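Local coordinates for hemolysin II regulatory protein (Bacillus cereus, PDB 2JJ7) that probably binds DNA as a TetR-family transcriptional regulator that controls the hemolysin II gene, at residues N81-R84 with E85-V89; D171-S174 with R175-A179. All coordinates share one frame; numbering follows the deposited sequence. Where two conformers were deposited one is given.

Interaction 1 (N81-R84 with E85-V89); sequences NALR and EYLTV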
loop_
_atom_site.group_PDB
_atom_site.type_symbol
_atom_site.label_atom_id
_atom_site.label_comp_id
_atom_site.label_asym_id
_atom_site.label_seq_id
_atom_site.Cartn_x
_atom_site.Cartn_y
_atom_site.Cartn_z
ATOM N N ASN B 81 9.814 10.839 16.907
ATOM C CA ASN B 81 8.795 10.716 17.944
ATOM C C ASN B 81 7.396 11.082 17.470
ATOM O O ASN B 81 6.419 10.405 17.819
ATOM C CB ASN B 81 9.176 11.526 19.179
ATOM C CG ASN B 81 10.271 10.859 19.999
ATOM O OD1 ASN B 81 10.852 9.846 19.598
ATOM N ND2 ASN B 81 10.556 11.430 21.148
ATOM N N ALA B 82 7.288 12.151 16.685
ATOM C CA ALA B 82 6.002 12.506 16.090
ATOM C C ALA B 82 5.475 11.336 15.270
ATOM O O ALA B 82 4.322 10.941 15.424
ATOM C CB ALA B 82 6.125 13.743 15.227
ATOM N N LEU B 83 6.321 10.765 14.419
ATOM C CA LEU B 83 5.887 9.648 13.583
ATOM C C LEU B 83 5.523 8.392 14.397
ATOM O O LEU B 83 4.544 7.692 14.073
ATOM C CB LEU B 83 6.935 9.322 12.517
ATOM C CG LEU B 83 6.530 8.276 11.473
ATOM C CD1 LEU B 83 5.363 8.757 10.633
ATOM C CD2 LEU B 83 7.720 7.942 10.603
ATOM N N ARG B 84 6.313 8.094 15.425
ATOM C CA ARG B 84 6.002 6.959 16.290
ATOM C C ARG B 84 4.619 7.136 16.915
ATOM O O ARG B 84 3.838 6.190 16.961
ATOM C CB ARG B 84 7.079 6.726 17.364
ATOM C CG ARG B 84 6.958 5.361 18.041
ATOM C CD ARG B 84 8.201 4.943 18.817
ATOM N NE ARG B 84 9.289 4.443 17.971
ATOM C CZ ARG B 84 9.418 3.180 17.560
ATOM N NH1 ARG B 84 8.515 2.275 17.897
ATOM N NH2 ARG B 84 10.457 2.821 16.809
ATOM N N GLU B 85 4.299 8.351 17.354
ATOM C CA GLU B 85 3.012 8.590 17.993
ATOM C C GLU B 85 1.884 8.477 16.994
ATOM O O GLU B 85 0.866 7.815 17.263
ATOM C CB GLU B 85 2.953 9.948 18.695
ATOM C CG GLU B 85 1.682 10.089 19.544
ATOM C CD GLU B 85 1.731 11.238 20.535
ATOM O OE1 GLU B 85 2.576 12.140 20.388
ATOM O OE2 GLU B 85 0.916 11.237 21.474
ATOM N N TYR B 86 2.066 9.128 15.849
ATOM C CA TYR B 86 1.104 9.059 14.767
ATOM C C TYR B 86 0.803 7.590 14.418
ATOM O O TYR B 86 -0.361 7.171 14.384
ATOM C CB TYR B 86 1.655 9.803 13.550
ATOM C CG TYR B 86 0.886 9.592 12.268
ATOM C CD1 TYR B 86 1.126 8.478 11.453
ATOM C CD2 TYR B 86 -0.075 10.510 11.852
ATOM C CE1 TYR B 86 0.420 8.290 10.279
ATOM C CE2 TYR B 86 -0.774 10.320 10.677
ATOM C CZ TYR B 86 -0.528 9.213 9.899
ATOM O OH TYR B 86 -1.228 9.038 8.716
ATOM N N LEU B 87 1.859 6.826 14.150
ATOM C CA LEU B 87 1.727 5.431 13.741
ATOM C C LEU B 87 1.124 4.547 14.831
ATOM O O LEU B 87 0.392 3.603 14.524
ATOM C CB LEU B 87 3.093 4.856 13.322
ATOM C CG LEU B 87 3.731 5.399 12.039
ATOM C CD1 LEU B 87 5.105 4.774 11.816
ATOM C CD2 LEU B 87 2.846 5.189 10.829
ATOM N N THR B 88 1.469 4.831 16.086
ATOM C CA THR B 88 0.958 4.066 17.228
ATOM C C THR B 88 -0.564 4.286 17.359
ATOM O O THR B 88 -1.335 3.321 17.446
ATOM C CB THR B 88 1.715 4.423 18.525
ATOM O OG1 THR B 88 3.110 4.191 18.329
ATOM C CG2 THR B 88 1.235 3.583 19.740
ATOM N N VAL B 89 -0.990 5.550 17.328
ATOM C CA VAL B 89 -2.414 5.890 17.424
ATOM C C VAL B 89 -3.210 5.228 16.284
ATOM O O VAL B 89 -4.256 4.618 16.523
ATOM C CB VAL B 89 -2.650 7.420 17.406
ATOM C CG1 VAL B 89 -4.143 7.747 17.288
ATOM C CG2 VAL B 89 -2.047 8.090 18.644
#
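L83 and L87 meet one turn apart on helix 79-96, an α-helix of the TetR-type C-terminal domain, and illustrate how i to i+4 neighbours build an apolar ridge. The leucines approach at a slant: CG of L83 lies 3.8 Å from CD1 of L87, while CD1 of L83 sits 4.0 Å from CG of L87. Along the helix axis, CG of L83 stays about level with its own CA and CD1 is carried slightly forward, whereas CG of L87 stands beside its own N (chi1 -68°) and leans back towards L83. CD1 of L83 also reaches the Y86 ring, approaching CD1 of Y86 at 4.3 Å. Helices 129-138 and 169-181 pack over this apolar side, with L129 and I132 against L83 and Y86, and L180 against L83; the Y86 hydroxyl is hydrogen-bonded to O of F126.

The polar part of the contact is mostly the regular helical ladder. N of E85, Y86 and L87 donate to O of N81, A82 and L83 respectively, the middle bond measuring 2.9 Å from Y86 N to A82 O. Beyond the helix flank, the carboxylate of E85 forms a salt bridge with K74.

One carbonyl is gripped twice. R84 O accepts from T88 N at 2.9 Å and from the T88 hydroxyl, a donor that its chi1 of -57° folds back over the preceding turn. The two arrive from opposite faces of the carbonyl plane, with OG1 of T88 36° out of it and a short 2.5 Å from O of R84.

Interaction 2 (D171-S174 with R175-A179); sequences DLVS and RIISA
The C-terminal helix of the TetR-type C-terminal domain, 169-181, carries this contact, in which L172 meets I176 and V173 meets I177 across a single helical turn. The two apolar pairs resemble each other in distance but not in posture. CD1 of I176 comes within 4.0 Å of CG of L172, and the side chains are inclined to one another. V173 and I177 instead run side by side and point the same way, with CG1 of V173 4.0 Å from CD1 of I177. In both isoleucines CG1 stands beside the backbone N (chi1 -73° in I176, -63° in I177), which turns the longer branch back over the preceding turn; CG1 of I176 thereby passes 3.2 Å from O of L172.

Regular backbone bonds hold the turn together: R175 N to D171 O is 2.7 Å, and I176 and I177 donate in the same manner to L172 and V173. S174 O takes two donors from one residue, S178 N at 2.9 Å and the S178 hydroxyl OG at 3.1 Å. They come from opposite faces of the carbonyl plane, the hydroxyl oxygen standing 38° above it, so the side chain of S178 is tied to its own helix. CG of R175 passes close to O of D171, 3.0 Å away.

Among its neighbours, the helix meets helix 79-96 through V173, which packs on L87 and T91, I176 on L87, and I177 on R84. I176 also packs on I154, I157 and V158 of helix 147-158, and W153 of that helix touches A179. L172 and R175 meet F163 of the second subunit, while A179 packs on P161 of that subunit, placing this flank of helix 169-181 at the dimer interface.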
loop_
_atom_site.group_PDB
_atom_site.type_symbol
_atom_site.label_atom_id
_atom_site.label_comp_id
_atom_site.label_asym_id
_atom_site.label_seq_id
_atom_site.Cartn_x
_atom_site.Cartn_y
_atom_site.Cartn_z
ATOM N N ASP B 171 5.669 -3.560 16.253
ATOM C CA ASP B 171 6.703 -3.918 15.298
ATOM C C ASP B 171 6.482 -3.234 13.973
ATOM O O ASP B 171 7.445 -2.819 13.324
ATOM C CB ASP B 171 6.762 -5.430 15.095
ATOM C CG ASP B 171 7.212 -6.170 16.344
ATOM O OD1 ASP B 171 7.926 -5.582 17.205
ATOM O OD2 ASP B 171 6.848 -7.361 16.462
ATOM N N LEU B 172 5.218 -3.124 13.568
ATOM C CA LEU B 172 4.878 -2.437 12.335
ATOM C C LEU B 172 5.339 -0.982 12.411
ATOM O O LEU B 172 5.980 -0.496 11.481
ATOM C CB LEU B 172 3.372 -2.536 12.030
ATOM C CG LEU B 172 2.906 -1.910 10.709
ATOM C CD1 LEU B 172 3.720 -2.445 9.497
ATOM C CD2 LEU B 172 1.409 -2.113 10.517
ATOM N N VAL B 173 5.035 -0.320 13.531
ATOM C CA VAL B 173 5.460 1.060 13.799
ATOM C C VAL B 173 6.991 1.178 13.714
ATOM O O VAL B 173 7.500 2.009 12.968
ATOM C CB VAL B 173 4.924 1.580 15.170
ATOM C CG1 VAL B 173 5.522 2.963 15.518
ATOM C CG2 VAL B 173 3.381 1.658 15.161
ATOM N N SER B 174 7.703 0.322 14.455
ATOM C CA SER B 174 9.174 0.269 14.431
ATOM C C SER B 174 9.756 0.019 13.051
ATOM O O SER B 174 10.727 0.668 12.663
ATOM C CB SER B 174 9.697 -0.806 15.379
ATOM O OG SER B 174 9.583 -0.356 16.705
ATOM N N ARG B 175 9.176 -0.936 12.325
ATOM C CA ARG B 175 9.683 -1.311 11.009
ATOM C C ARG B 175 9.434 -0.215 9.968
ATOM O O ARG B 175 10.252 -0.010 9.066
ATOM C CB ARG B 175 9.085 -2.640 10.548
ATOM C CG ARG B 175 9.519 -3.841 11.370
ATOM C CD ARG B 175 9.287 -5.155 10.605
ATOM N NE ARG B 175 10.357 -5.417 9.639
ATOM C CZ ARG B 175 11.221 -6.425 9.715
ATOM N NH1 ARG B 175 12.162 -6.555 8.789
ATOM N NH2 ARG B 175 11.145 -7.310 10.704
ATOM N N ILE B 176 8.307 0.486 10.089
ATOM C CA ILE B 176 8.041 1.614 9.196
ATOM C C ILE B 176 9.097 2.720 9.390
ATOM O O ILE B 176 9.670 3.221 8.424
ATOM C CB ILE B 176 6.605 2.152 9.357
ATOM C CG1 ILE B 176 5.603 1.168 8.746
ATOM C CG2 ILE B 176 6.480 3.542 8.717
ATOM C CD1 ILE B 176 4.112 1.504 9.044
ATOM N N ILE B 177 9.365 3.064 10.641
ATOM C CA ILE B 177 10.337 4.086 10.983
ATOM C C ILE B 177 11.744 3.671 10.535
ATOM O O ILE B 177 12.468 4.476 9.948
ATOM C CB ILE B 177 10.294 4.385 12.504
ATOM C CG1 ILE B 177 8.916 4.961 12.895
ATOM C CG2 ILE B 177 11.474 5.314 12.922
ATOM C CD1 ILE B 177 8.703 5.154 14.392
ATOM N N SER B 178 12.117 2.420 10.791
ATOM C CA SER B 178 13.423 1.890 10.362
ATOM C C SER B 178 13.654 2.031 8.871
ATOM O O SER B 178 14.736 2.425 8.447
ATOM C CB SER B 178 13.546 0.423 10.712
ATOM O OG SER B 178 13.796 0.289 12.080
ATOM N N ALA B 179 12.629 1.698 8.083
ATOM C CA ALA B 179 12.711 1.783 6.636
ATOM C C ALA B 179 12.962 3.214 6.186
ATOM O O ALA B 179 13.602 3.430 5.160
ATOM C CB ALA B 179 11.446 1.225 5.989
#

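Interactions 1 and 2 lie in series along the chain, the first on helix 79-96 and the second on helix 169-181, yet their centres are about 11 Å apart. Both belong to the TetR-type C-terminal domain, and the two helices pack directly. L87 CD1 lies 3.6 Å from I176 CG2. In one of the two deposited conformers of R84, its NE comes 3.7 Å from I177 CD1, and a probable hydrogen bond from R84 NH1 to S174 OG, 3.1 Å long, adds a polar tie. Segments widely separated in sequence thus pack against each other on the same side of the chain's centre, and through interaction 2 this packing continues to the second subunit of the dimer.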